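Local structure of tRNA-splicing endonuclease (Sulfolobus tokodaii, 2CV8) at residues K9-N14 with E45-L50; G53-K58 with I89-Y94; L158-V163 with I173-L178. The protein probably cleaves precursor tRNA at the 5' and 3' splice sites, releasing the intron and two tRNA halves with 2',3'-cyclic phosphate and 5'-hydroxyl ends. All blocks are in the same frame, centred on the assembly; numbering follows the deposited sequence.

The three contacts come in series along the chain; contacts 1 and 3 lie on opposite sides of its centre, and contact 2 touches both. Contact 1 pairs two strands of the N-terminal sheet. Its second strand, 46-49, runs straight into helix 50-58, so contact 2 follows directly, with centres about 15 Å apart, and joins that helix to helix 87-99 of the catalytic region. Contact 3, centred about 21 Å from contact 2, is the hairpin that ends the C-terminal sheet within this chain; Val163 packs there on Ser92 and Val93. Contacts 1 and 3 do not touch, their centres being about 31 Å apart. Contact 2 thus bridges the two domains, while at contact 3 the second subunit carries the sheet on.

Contact 1: K9-N14 with E45-L50; sequences KILIKN and ELILSL
Strands 9-12 and 46-49 are antiparallel neighbours inside the mixed sheet of the N-terminal domain, flanked by strand 2-6 beyond the first and strand 29-30 beyond the second. Ile10 and Leu48 form a hydrogen-bonded pair: Ile10 N gives to Leu48 O at 2.8 Å, nearly along the C=O axis, and Leu48 N returns a bond to Ile10 O at 2.9 Å, straight at 168°. Two residues on, Ile12 N reaches Leu46 O at 2.9 Å but bends to 142°, and the return bond from Leu46 N to Ile12 O is weak, so the pairing loosens where strand 9-12 ends.

Ile10, Ile12, Leu46 and Leu48 all point to the buried face. Ile12 and Leu46 lie side by side there, CB to CB at 3.6 Å, both under helix 15-25 through Ala18. At the other end Ile10, with CG1 anti to the carbonyl carbon (chi1 -68°), reaches out with CD1 to Leu50 CD2 at 4.2 Å, while Leu50 itself packs on helix 73-83.

The other face is more open. Leu11 swings CG anti to the backbone N, bringing CD1 to 4.0 Å from Glu45 CG, the two chains running the same way; the Lys9 chain crosses Ile47 obliquely, CD to CG2 at 4.0 Å. Both strands hand over to helices: Asn14 OD1 caps Asp17 N, and Ser49 is the N-cap of helix 50-58. The pair thus belongs to the mixed sheet of the tRNA-intron endonuclease N-terminal domain, its apolar face packed into the interior.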
loop_
_atom_site.group_PDB
_atom_site.type_symbol
_atom_site.label_atom_id
_atom_site.label_comp_id
_atom_site.label_asym_id
_atom_site.label_seq_id
_atom_site.Cartn_x
_atom_site.Cartn_y
_atom_site.Cartn_z
ATOM N N LYS B 9 -8.756 -28.652 3.512
ATOM C CA LYS B 9 -8.666 -28.789 2.071
ATOM C C LYS B 9 -9.685 -29.765 1.488
ATOM O O LYS B 9 -10.340 -30.512 2.218
ATOM C CB LYS B 9 -7.249 -29.195 1.683
ATOM C CG LYS B 9 -6.285 -28.032 1.788
ATOM C CD LYS B 9 -4.885 -28.382 1.312
ATOM C CE LYS B 9 -4.039 -27.121 1.175
ATOM N NZ LYS B 9 -4.063 -26.293 2.423
ATOM N N ILE B 10 -9.824 -29.743 0.166
ATOM C CA ILE B 10 -10.765 -30.616 -0.522
ATOM C C ILE B 10 -10.075 -31.503 -1.547
ATOM O O ILE B 10 -9.419 -31.028 -2.471
ATOM C CB ILE B 10 -11.866 -29.785 -1.188
ATOM C CG1 ILE B 10 -12.734 -29.159 -0.096
ATOM C CG2 ILE B 10 -12.705 -30.643 -2.113
ATOM C CD1 ILE B 10 -13.713 -28.165 -0.601
ATOM N N LEU B 11 -10.247 -32.803 -1.370
ATOM C CA LEU B 11 -9.632 -33.806 -2.220
ATOM C C LEU B 11 -10.506 -34.224 -3.399
ATOM O O LEU B 11 -11.701 -34.475 -3.239
ATOM C CB LEU B 11 -9.312 -35.031 -1.356
ATOM C CG LEU B 11 -8.507 -36.200 -1.913
ATOM C CD1 LEU B 11 -7.062 -35.769 -2.146
ATOM C CD2 LEU B 11 -8.566 -37.352 -0.922
ATOM N N ILE B 12 -9.913 -34.284 -4.587
ATOM C CA ILE B 12 -10.631 -34.734 -5.780
ATOM C C ILE B 12 -9.929 -36.036 -6.166
ATOM O O ILE B 12 -8.877 -36.008 -6.818
ATOM C CB ILE B 12 -10.505 -33.736 -6.961
ATOM C CG1 ILE B 12 -11.126 -32.385 -6.591
ATOM C CG2 ILE B 12 -11.195 -34.317 -8.207
ATOM C CD1 ILE B 12 -12.633 -32.406 -6.475
ATOM N N LYS B 13 -10.511 -37.167 -5.761
ATOM C CA LYS B 13 -9.933 -38.489 -6.020
ATOM C C LYS B 13 -10.048 -39.017 -7.447
ATOM O O LYS B 13 -9.167 -39.730 -7.912
ATOM C CB LYS B 13 -10.523 -39.506 -5.038
ATOM C CG LYS B 13 -12.042 -39.531 -5.005
ATOM C CD LYS B 13 -12.555 -40.151 -3.710
ATOM C CE LYS B 13 -12.144 -39.311 -2.496
ATOM N NZ LYS B 13 -12.723 -39.804 -1.208
ATOM N N ASN B 14 -11.125 -38.674 -8.144
ATOM C CA ASN B 14 -11.310 -39.123 -9.523
ATOM C C ASN B 14 -10.465 -38.277 -10.481
ATOM O O ASN B 14 -10.620 -37.058 -10.531
ATOM C CB ASN B 14 -12.792 -39.025 -9.909
ATOM C CG ASN B 14 -13.030 -39.276 -11.386
ATOM O OD1 ASN B 14 -12.516 -38.557 -12.241
ATOM N ND2 ASN B 14 -13.818 -40.299 -11.693
ATOM N N GLU B 45 -4.496 -37.038 -7.767
ATOM C CA GLU B 45 -5.658 -36.357 -7.213
ATOM C C GLU B 45 -5.492 -34.847 -7.184
ATOM O O GLU B 45 -4.451 -34.330 -6.816
ATOM C CB GLU B 45 -5.953 -36.883 -5.803
ATOM C CG GLU B 45 -4.736 -37.279 -4.995
ATOM C CD GLU B 45 -4.352 -38.729 -5.197
ATOM O OE1 GLU B 45 -3.500 -39.237 -4.440
ATOM O OE2 GLU B 45 -4.905 -39.365 -6.113
ATOM N N LEU B 46 -6.540 -34.151 -7.588
ATOM C CA LEU B 46 -6.539 -32.702 -7.622
ATOM C C LEU B 46 -6.819 -32.210 -6.210
ATOM O O LEU B 46 -7.738 -32.687 -5.551
ATOM C CB LEU B 46 -7.633 -32.226 -8.594
ATOM C CG LEU B 46 -7.648 -30.825 -9.221
ATOM C CD1 LEU B 46 -8.305 -29.830 -8.298
ATOM C CD2 LEU B 46 -6.212 -30.417 -9.566
ATOM N N ILE B 47 -6.014 -31.274 -5.730
ATOM C CA ILE B 47 -6.239 -30.730 -4.401
ATOM C C ILE B 47 -6.709 -29.278 -4.441
ATOM O O ILE B 47 -6.018 -28.399 -4.942
ATOM C CB ILE B 47 -4.981 -30.869 -3.532
ATOM C CG1 ILE B 47 -4.868 -32.328 -3.079
ATOM C CG2 ILE B 47 -5.056 -29.941 -2.322
ATOM C CD1 ILE B 47 -3.896 -32.568 -1.965
ATOM N N LEU B 48 -7.906 -29.043 -3.918
ATOM C CA LEU B 48 -8.492 -27.710 -3.889
ATOM C C LEU B 48 -8.493 -27.150 -2.484
ATOM O O LEU B 48 -8.714 -27.873 -1.521
ATOM C CB LEU B 48 -9.939 -27.744 -4.393
ATOM C CG LEU B 48 -10.242 -28.051 -5.864
ATOM C CD1 LEU B 48 -11.765 -28.060 -6.063
ATOM C CD2 LEU B 48 -9.572 -27.008 -6.779
ATOM N N SER B 49 -8.254 -25.851 -2.375
ATOM C CA SER B 49 -8.260 -25.180 -1.088
ATOM C C SER B 49 -9.712 -24.843 -0.777
ATOM O O SER B 49 -10.550 -24.817 -1.686
ATOM C CB SER B 49 -7.441 -23.898 -1.162
ATOM O OG SER B 49 -7.991 -22.983 -2.093
ATOM N N LEU B 50 -10.023 -24.597 0.494
ATOM C CA LEU B 50 -11.392 -24.255 0.854
ATOM C C LEU B 50 -11.897 -23.062 0.049
ATOM O O LEU B 50 -13.049 -23.048 -0.386
ATOM C CB LEU B 50 -11.502 -23.969 2.349
ATOM C CG LEU B 50 -11.705 -25.235 3.181
ATOM C CD1 LEU B 50 -11.563 -24.932 4.666
ATOM C CD2 LEU B 50 -13.080 -25.813 2.860
#

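Contact 2: G53-K58 with I89-Y94; sequences GVYLVK and ILYSVY
Here two helices of different domains pack at an interdomain interface: 53-58 from the N-terminal domain and 89-94 from the catalytic one, their axes 10.9 Å apart and crossing at -52°. Three tyrosines carry the packing between them. Tyr55, Tyr91 and Tyr94 all hold CG anti to the backbone N, and Tyr55 crosses each of the other two at about a right angle.

Tyr94 makes an offset edge-to-face pair with Tyr55: its edge is turned to the Tyr55 face, the planes stand at 73°, and the ring centroids are 5.6 Å apart. Its CE2 leads, reaching Tyr55 CB at 3.7 Å. Tyr91 instead sets its ring against 53-58, with CE1 at 3.8 Å from Val54 CG1 and its hydroxyl arriving in the plane of the Tyr55 ring, at the edge, OH to CD1 at 3.9 Å. An alanine in place of Tyr91 would take away the ring and hydroxyl that touch Val54, Tyr55 and Lys58, and would probably loosen the packing of the two helices.

Phe73 of helix 73-83 closes in on Val54, Lys58 and Tyr91, while Tyr27 packs on both Tyr55 and Tyr94. The Tyr55 hydroxyl is hydrogen-bonded to Glu99 OE2, which ties the far end of that ring to the catalytic-side helix. At the more open margin the Lys58 chain, straight as far as CE, crosses Tyr91 obliquely, its CD methylene lying 3.3 Å from Tyr91 OH.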
loop_
_atom_site.group_PDB
_atom_site.type_symbol
_atom_site.label_atom_id
_atom_site.label_comp_id
_atom_site.label_asym_id
_atom_site.label_seq_id
_atom_site.Cartn_x
_atom_site.Cartn_y
_atom_site.Cartn_z
ATOM N N GLY B 53 -12.785 -24.468 -3.321
ATOM C CA GLY B 53 -13.929 -25.349 -3.186
ATOM C C GLY B 53 -15.235 -24.619 -2.919
ATOM O O GLY B 53 -16.267 -24.925 -3.523
ATOM N N VAL B 54 -15.195 -23.658 -2.003
ATOM C CA VAL B 54 -16.380 -22.895 -1.661
ATOM C C VAL B 54 -16.858 -22.136 -2.899
ATOM O O VAL B 54 -18.060 -22.036 -3.148
ATOM C CB VAL B 54 -16.093 -21.910 -0.476
ATOM C CG1 VAL B 54 -17.295 -20.999 -0.226
ATOM C CG2 VAL B 54 -15.792 -22.703 0.792
ATOM N N TYR B 55 -15.918 -21.616 -3.687
ATOM C CA TYR B 55 -16.282 -20.888 -4.899
ATOM C C TYR B 55 -16.989 -21.818 -5.883
ATOM O O TYR B 55 -18.105 -21.523 -6.332
ATOM C CB TYR B 55 -15.044 -20.294 -5.579
ATOM C CG TYR B 55 -15.384 -19.490 -6.817
ATOM C CD1 TYR B 55 -16.222 -18.380 -6.734
ATOM C CD2 TYR B 55 -14.909 -19.863 -8.075
ATOM C CE1 TYR B 55 -16.584 -17.660 -7.868
ATOM C CE2 TYR B 55 -15.268 -19.150 -9.220
ATOM C CZ TYR B 55 -16.109 -18.049 -9.102
ATOM O OH TYR B 55 -16.488 -17.336 -10.208
ATOM N N LEU B 56 -16.335 -22.937 -6.209
ATOM C CA LEU B 56 -16.893 -23.913 -7.139
ATOM C C LEU B 56 -18.264 -24.431 -6.706
ATOM O O LEU B 56 -19.157 -24.632 -7.539
ATOM C CB LEU B 56 -15.927 -25.081 -7.319
ATOM C CG LEU B 56 -14.620 -24.702 -8.022
ATOM C CD1 LEU B 56 -13.730 -25.936 -8.154
ATOM C CD2 LEU B 56 -14.924 -24.102 -9.394
ATOM N N VAL B 57 -18.433 -24.659 -5.410
ATOM C CA VAL B 57 -19.718 -25.122 -4.917
ATOM C C VAL B 57 -20.763 -24.056 -5.245
ATOM O O VAL B 57 -21.803 -24.349 -5.832
ATOM C CB VAL B 57 -19.691 -25.343 -3.397
ATOM C CG1 VAL B 57 -21.113 -25.375 -2.858
ATOM C CG2 VAL B 57 -18.957 -26.644 -3.072
ATOM N N LYS B 58 -20.471 -22.817 -4.865
ATOM C CA LYS B 58 -21.373 -21.705 -5.116
ATOM C C LYS B 58 -21.668 -21.579 -6.606
ATOM O O LYS B 58 -22.746 -21.135 -6.995
ATOM C CB LYS B 58 -20.752 -20.407 -4.603
ATOM C CG LYS B 58 -21.596 -19.162 -4.813
ATOM C CD LYS B 58 -20.715 -17.924 -4.717
ATOM C CE LYS B 58 -21.487 -16.639 -4.983
ATOM N NZ LYS B 58 -22.373 -16.264 -3.848
ATOM N N ILE B 89 -11.968 -12.143 4.102
ATOM C CA ILE B 89 -11.417 -11.193 3.156
ATOM C C ILE B 89 -10.777 -11.893 1.981
ATOM O O ILE B 89 -10.811 -11.369 0.860
ATOM C CB ILE B 89 -10.402 -10.235 3.813
ATOM C CG1 ILE B 89 -9.204 -11.000 4.350
ATOM C CG2 ILE B 89 -11.071 -9.485 4.933
ATOM C CD1 ILE B 89 -8.091 -10.091 4.827
ATOM N N LEU B 90 -10.209 -13.078 2.227
ATOM C CA LEU B 90 -9.564 -13.848 1.161
ATOM C C LEU B 90 -10.567 -14.392 0.148
ATOM O O LEU B 90 -10.316 -14.368 -1.057
ATOM C CB LEU B 90 -8.752 -15.009 1.740
ATOM C CG LEU B 90 -7.440 -14.638 2.440
ATOM C CD1 LEU B 90 -6.844 -15.868 3.059
ATOM C CD2 LEU B 90 -6.473 -13.997 1.462
ATOM N N TYR B 91 -11.704 -14.882 0.631
ATOM C CA TYR B 91 -12.713 -15.401 -0.276
ATOM C C TYR B 91 -13.366 -14.245 -1.037
ATOM O O TYR B 91 -13.730 -14.378 -2.207
ATOM C CB TYR B 91 -13.789 -16.195 0.477
ATOM C CG TYR B 91 -14.876 -16.693 -0.451
ATOM C CD1 TYR B 91 -14.654 -17.782 -1.302
ATOM C CD2 TYR B 91 -16.095 -16.017 -0.553
ATOM C CE1 TYR B 91 -15.619 -18.182 -2.234
ATOM C CE2 TYR B 91 -17.057 -16.404 -1.482
ATOM C CZ TYR B 91 -16.815 -17.488 -2.318
ATOM O OH TYR B 91 -17.770 -17.864 -3.236
ATOM N N SER B 92 -13.512 -13.108 -0.373
ATOM C CA SER B 92 -14.118 -11.949 -1.015
ATOM C C SER B 92 -13.321 -11.511 -2.232
ATOM O O SER B 92 -13.904 -11.238 -3.284
ATOM C CB SER B 92 -14.247 -10.786 -0.024
ATOM O OG SER B 92 -15.210 -11.091 0.974
ATOM N N VAL B 93 -11.995 -11.452 -2.100
ATOM C CA VAL B 93 -11.169 -11.056 -3.237
ATOM C C VAL B 93 -11.097 -12.206 -4.248
ATOM O O VAL B 93 -11.179 -11.979 -5.460
ATOM C CB VAL B 93 -9.714 -10.671 -2.826
ATOM C CG1 VAL B 93 -8.941 -10.181 -4.052
ATOM C CG2 VAL B 93 -9.720 -9.581 -1.775
ATOM N N TYR B 94 -10.949 -13.436 -3.762
ATOM C CA TYR B 94 -10.880 -14.567 -4.678
ATOM C C TYR B 94 -12.083 -14.556 -5.598
ATOM O O TYR B 94 -11.949 -14.546 -6.827
ATOM C CB TYR B 94 -10.878 -15.901 -3.939
ATOM C CG TYR B 94 -10.743 -17.070 -4.893
ATOM C CD1 TYR B 94 -9.498 -17.500 -5.325
ATOM C CD2 TYR B 94 -11.863 -17.694 -5.409
ATOM C CE1 TYR B 94 -9.371 -18.524 -6.248
ATOM C CE2 TYR B 94 -11.754 -18.717 -6.343
ATOM C CZ TYR B 94 -10.504 -19.126 -6.761
ATOM O OH TYR B 94 -10.403 -20.099 -7.721
#

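Contact 3: L158-V163 with I173-L178; sequences LILGIV and IMFKWL
Leu160 and Ile173 form the hydrogen-bonded pair at the heart of this antiparallel hairpin. Leu160 N gives to Ile173 O at 2.8 Å, the donor standing 33° above the carbonyl plane, and Ile173 N gives to Leu160 O at 3.1 Å, this time in the plane; both bonds are close to straight. Their side chains share one face of the sheet, where Leu160 CB meets Ile173 CG1 at 3.6 Å.

Phe175 takes a crowded first torsion, CG between the backbone N and the carbonyl carbon (chi1 49°), which turns its ring toward the side chains of Leu158 and Leu160. The ring, poorly ordered, lies alongside Leu158 and crosses Leu160 obliquely, its CZ meeting Leu160 CD2. On the other face Ile159 CG1 packs on the CB of selenomethionine Met174 at 3.7 Å, and Leu158 O is approached by Met174 CA in a CH...O contact of 3.5 Å.

Further out, strand 128-134 bonds to the other side of strand 157-163 through Ile131 and Leu133, and helix 141-151 covers Leu158 with Val150 and Leu160 with Phe147. Ile173 to Lys176 and Leu178 also pair with a strand of the second subunit, so the hairpin carries the catalytic domain's sheet across the subunit interface. Lys156, predicted to be catalytic, is two residues before Leu158, its side chain about 7 Å from that of Leu158. Every touching residue is apolar and buried, so within 158-163 and 173-178 two backbone bonds and hydrophobic packing make the join, and Ile162 adds a further backbone bond to Arg171.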
loop_
_atom_site.group_PDB
_atom_site.type_symbol
_atom_site.label_atom_id
_atom_site.label_comp_id
_atom_site.label_asym_id
_atom_site.label_seq_id
_atom_site.Cartn_x
_atom_site.Cartn_y
_atom_site.Cartn_z
ATOM N N LEU B 158 2.117 -5.278 -7.535
ATOM C CA LEU B 158 1.554 -5.554 -6.214
ATOM C C LEU B 158 0.262 -4.756 -6.055
ATOM O O LEU B 158 0.204 -3.568 -6.384
ATOM C CB LEU B 158 2.549 -5.168 -5.119
ATOM C CG LEU B 158 2.248 -5.667 -3.703
ATOM C CD1 LEU B 158 1.002 -4.989 -3.182
ATOM C CD2 LEU B 158 2.079 -7.183 -3.703
ATOM N N ILE B 159 -0.769 -5.408 -5.524
ATOM C CA ILE B 159 -2.075 -4.775 -5.361
ATOM C C ILE B 159 -2.799 -5.204 -4.091
ATOM O O ILE B 159 -2.854 -6.385 -3.766
ATOM C CB ILE B 159 -2.972 -5.095 -6.583
ATOM C CG1 ILE B 159 -2.363 -4.481 -7.839
ATOM C CG2 ILE B 159 -4.373 -4.549 -6.386
ATOM C CD1 ILE B 159 -3.203 -4.662 -9.068
ATOM N N LEU B 160 -3.353 -4.221 -3.387
ATOM C CA LEU B 160 -4.089 -4.432 -2.145
ATOM C C LEU B 160 -5.572 -4.594 -2.427
ATOM O O LEU B 160 -6.183 -3.742 -3.063
ATOM C CB LEU B 160 -3.881 -3.233 -1.213
ATOM C CG LEU B 160 -2.922 -3.408 -0.037
ATOM C CD1 LEU B 160 -3.601 -4.281 0.999
ATOM C CD2 LEU B 160 -1.615 -4.035 -0.489
ATOM N N GLY B 161 -6.156 -5.691 -1.965
ATOM C CA GLY B 161 -7.575 -5.897 -2.181
ATOM C C GLY B 161 -8.309 -5.610 -0.889
ATOM O O GLY B 161 -8.464 -6.499 -0.048
ATOM N N ILE B 162 -8.768 -4.373 -0.726
ATOM C CA ILE B 162 -9.469 -3.980 0.490
ATOM C C ILE B 162 -10.966 -4.266 0.430
ATOM O O ILE B 162 -11.702 -3.665 -0.354
ATOM C CB ILE B 162 -9.200 -2.506 0.790
ATOM C CG1 ILE B 162 -7.693 -2.323 1.010
ATOM C CG2 ILE B 162 -9.984 -2.070 2.007
ATOM C CD1 ILE B 162 -7.274 -0.932 1.425
ATOM N N VAL B 163 -11.395 -5.187 1.292
ATOM C CA VAL B 163 -12.770 -5.650 1.354
ATOM C C VAL B 163 -13.595 -5.114 2.509
ATOM O O VAL B 163 -13.119 -5.023 3.638
ATOM C CB VAL B 163 -12.800 -7.202 1.445
ATOM C CG1 VAL B 163 -14.231 -7.714 1.457
ATOM C CG2 VAL B 163 -12.036 -7.802 0.280
ATOM N N ILE B 173 -6.146 -1.036 -4.479
ATOM C CA ILE B 173 -5.161 0.025 -4.468
ATOM C C ILE B 173 -3.805 -0.616 -4.672
ATOM O O ILE B 173 -3.399 -1.512 -3.933
ATOM C CB ILE B 173 -5.203 0.860 -3.141
ATOM C CG1 ILE B 173 -4.305 0.244 -2.070
ATOM C CG2 ILE B 173 -6.637 0.917 -2.603
ATOM C CD1 ILE B 173 -4.043 1.175 -0.889
HETATM N N MSE B 174 -3.118 -0.169 -5.710
HETATM C CA MSE B 174 -1.809 -0.696 -6.043
HETATM C C MSE B 174 -0.726 0.264 -5.610
HETATM O O MSE B 174 -0.944 1.470 -5.625
HETATM C CB MSE B 174 -1.708 -0.883 -7.550
HETATM C CG MSE B 174 -0.291 -1.028 -8.072
HETATM SE SE MSE B 174 -0.087 -0.050 -9.722
HETATM C CE MSE B 174 0.481 1.633 -8.993
ATOM N N PHE B 175 0.433 -0.263 -5.219
ATOM C CA PHE B 175 1.539 0.608 -4.846
ATOM C C PHE B 175 2.885 0.065 -5.265
ATOM O O PHE B 175 3.096 -1.143 -5.287
ATOM C CB PHE B 175 1.545 0.935 -3.345
ATOM C CG PHE B 175 1.402 -0.250 -2.449
ATOM C CD1 PHE B 175 2.156 -1.394 -2.650
ATOM C CD2 PHE B 175 0.536 -0.195 -1.364
ATOM C CE1 PHE B 175 2.055 -2.462 -1.788
ATOM C CE2 PHE B 175 0.427 -1.261 -0.494
ATOM C CZ PHE B 175 1.189 -2.400 -0.706
ATOM N N LYS B 176 3.784 0.982 -5.609
ATOM C CA LYS B 176 5.117 0.635 -6.049
ATOM C C LYS B 176 6.154 1.217 -5.114
ATOM O O LYS B 176 5.910 2.223 -4.465
ATOM C CB LYS B 176 5.362 1.180 -7.455
ATOM C CG LYS B 176 4.334 0.742 -8.474
ATOM C CD LYS B 176 4.727 1.188 -9.861
ATOM C CE LYS B 176 3.775 0.646 -10.906
ATOM N NZ LYS B 176 4.235 0.982 -12.282
ATOM N N TRP B 177 7.309 0.566 -5.046
ATOM C CA TRP B 177 8.417 1.034 -4.234
ATOM C C TRP B 177 9.075 2.100 -5.120
ATOM O O TRP B 177 9.612 1.789 -6.184
ATOM C CB TRP B 177 9.381 -0.127 -3.967
ATOM C CG TRP B 177 10.531 0.203 -3.057
ATOM C CD1 TRP B 177 10.472 0.442 -1.714
ATOM C CD2 TRP B 177 11.915 0.319 -3.426
ATOM N NE1 TRP B 177 11.732 0.698 -1.221
ATOM C CE2 TRP B 177 12.635 0.631 -2.250
ATOM C CE3 TRP B 177 12.615 0.193 -4.636
ATOM C CZ2 TRP B 177 14.024 0.817 -2.247
ATOM C CZ3 TRP B 177 13.996 0.378 -4.633
ATOM C CH2 TRP B 177 14.685 0.687 -3.444
ATOM N N LEU B 178 9.009 3.357 -4.693
ATOM C CA LEU B 178 9.585 4.458 -5.466
ATOM C C LEU B 178 11.039 4.764 -5.149
ATOM O O LEU B 178 11.533 4.442 -4.073
ATOM C CB LEU B 178 8.772 5.741 -5.263
ATOM C CG LEU B 178 7.439 5.915 -5.996
ATOM C CD1 LEU B 178 6.771 7.199 -5.543
ATOM C CD2 LEU B 178 7.686 5.940 -7.496
#